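Local structure of 2-keto-3-deoxy-D-arabinonate dehydratase (2Q18) at residues Q238-I241 and P245-D248. The protein dehydrates 2-keto-3-deoxy-D-arabinonate to 2,5-dioxopentanoate in a pentose oxidation pathway, as a metal-dependent homotetramer of the FAH family. Numbering follows the deposited sequence.
Sequences QYLI and PIPD
I246 meets both I241 and L240 with aliphatic carbons, joining the loop 245-248 to helix 233-241. The chain has turned back after the helix so that P245 comes closest in backbone terms, its CA 5.8 Å from the CA of I241. The CB of P245 is directed away from the helix, and the residue packs on A185 of a neighbouring subunit. At the turn itself, the carbonyl of L240 is hydrogen-bonded to the side-chain amide of N244.

I246 then points its side chain toward the helix. CG1 lies between the backbone N and the carbonyl carbon (chi1 55°) and brings CD1 against I241, where CD1 stands 3.7 Å from I241 CG2; I246 CG1 itself is 3.8 Å from the same methyl. I246 CD1 also comes within 4.3 Å of L240 CD2. The other branch, CG2, lies at the branch point of L240, 4.3 Å from L240 CG, a looser approach. I241 answers with its short branch alone: chi1 of 69° puts CG2 beside its own backbone N, facing I246, while the CG1-CD1 arm leads away. L150 of strand 140-150 packs against both L240 and I246, and R123 of the neighbouring subunit also packs on I246.

P247 packs against P74 and E75, and its carbonyl accepts a hydrogen bond from the hydroxyl of T250. D248 ends the segment with OD1 bonded to the backbone N of S152 and with its side chain against I31 and M35 of helix 30-40.

The whole is a hydrophobic helix-to-strand connection in the FAH fold: the helix and the loop both pack through L150 on strand 140-150, which bears the magnesium ligands E143 and E145, and the loop leads into strand 250-253, which pairs antiparallel with strand 140-150, shortly before the substrate-binding T256.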
# COMPACT_ATOMS: atom_id res chain seq x y z
N GLN A 238 28.50 -6.15 -19.43
CA GLN A 238 29.30 -4.92 -19.45
C GLN A 238 28.66 -3.83 -20.33
O GLN A 238 28.47 -2.71 -19.88
CB GLN A 238 30.74 -5.21 -19.91
CG GLN A 238 31.62 -3.96 -20.10
CD GLN A 238 32.98 -4.25 -20.74
OE1 GLN A 238 33.77 -3.32 -20.95
NE2 GLN A 238 33.26 -5.51 -21.05
N TYR A 239 28.33 -4.18 -21.57
CA TYR A 239 27.75 -3.21 -22.50
C TYR A 239 26.28 -2.88 -22.19
O TYR A 239 25.81 -1.78 -22.51
CB TYR A 239 27.93 -3.67 -23.95
CG TYR A 239 29.34 -3.43 -24.47
CD1 TYR A 239 30.37 -4.32 -24.18
CD2 TYR A 239 29.64 -2.30 -25.23
CE1 TYR A 239 31.67 -4.10 -24.65
CE2 TYR A 239 30.93 -2.06 -25.70
CZ TYR A 239 31.94 -2.97 -25.41
OH TYR A 239 33.21 -2.74 -25.87
N LEU A 240 25.57 -3.83 -21.58
CA LEU A 240 24.19 -3.60 -21.15
C LEU A 240 24.10 -2.49 -20.09
O LEU A 240 23.29 -1.57 -20.22
CB LEU A 240 23.55 -4.89 -20.61
CG LEU A 240 22.20 -4.74 -19.89
CD1 LEU A 240 21.14 -4.14 -20.81
CD2 LEU A 240 21.72 -6.06 -19.30
N ILE A 241 24.94 -2.59 -19.06
CA ILE A 241 24.85 -1.70 -17.90
C ILE A 241 25.62 -0.39 -18.05
O ILE A 241 25.48 0.51 -17.21
CB ILE A 241 25.23 -2.43 -16.58
CG1 ILE A 241 26.73 -2.77 -16.54
CG2 ILE A 241 24.36 -3.67 -16.38
CD1 ILE A 241 27.22 -3.27 -15.18
N PRO A 245 21.39 2.13 -16.05
CA PRO A 245 21.03 1.40 -14.84
C PRO A 245 19.94 0.37 -15.13
O PRO A 245 19.01 0.64 -15.89
CB PRO A 245 20.49 2.50 -13.91
CG PRO A 245 20.03 3.59 -14.83
CD PRO A 245 20.98 3.55 -16.00
N ILE A 246 20.09 -0.81 -14.54
CA ILE A 246 19.08 -1.86 -14.66
C ILE A 246 18.58 -2.24 -13.27
O ILE A 246 19.36 -2.25 -12.32
CB ILE A 246 19.60 -3.10 -15.44
CG1 ILE A 246 20.89 -3.64 -14.80
CG2 ILE A 246 19.82 -2.75 -16.92
CD1 ILE A 246 21.18 -5.10 -15.12
N PRO A 247 17.27 -2.52 -13.13
CA PRO A 247 16.74 -2.95 -11.84
C PRO A 247 17.10 -4.40 -11.49
O PRO A 247 17.44 -5.18 -12.38
CB PRO A 247 15.23 -2.80 -12.01
CG PRO A 247 15.00 -2.88 -13.47
CD PRO A 247 16.22 -2.39 -14.16
N ASP A 248 17.02 -4.73 -10.20
CA ASP A 248 17.20 -6.11 -9.74
C ASP A 248 16.15 -7.01 -10.41
O ASP A 248 14.98 -6.63 -10.50
CB ASP A 248 17.05 -6.21 -8.23
CG ASP A 248 18.12 -5.42 -7.48
OD1 ASP A 248 19.28 -5.37 -7.93
OD2 ASP A 248 17.77 -4.85 -6.42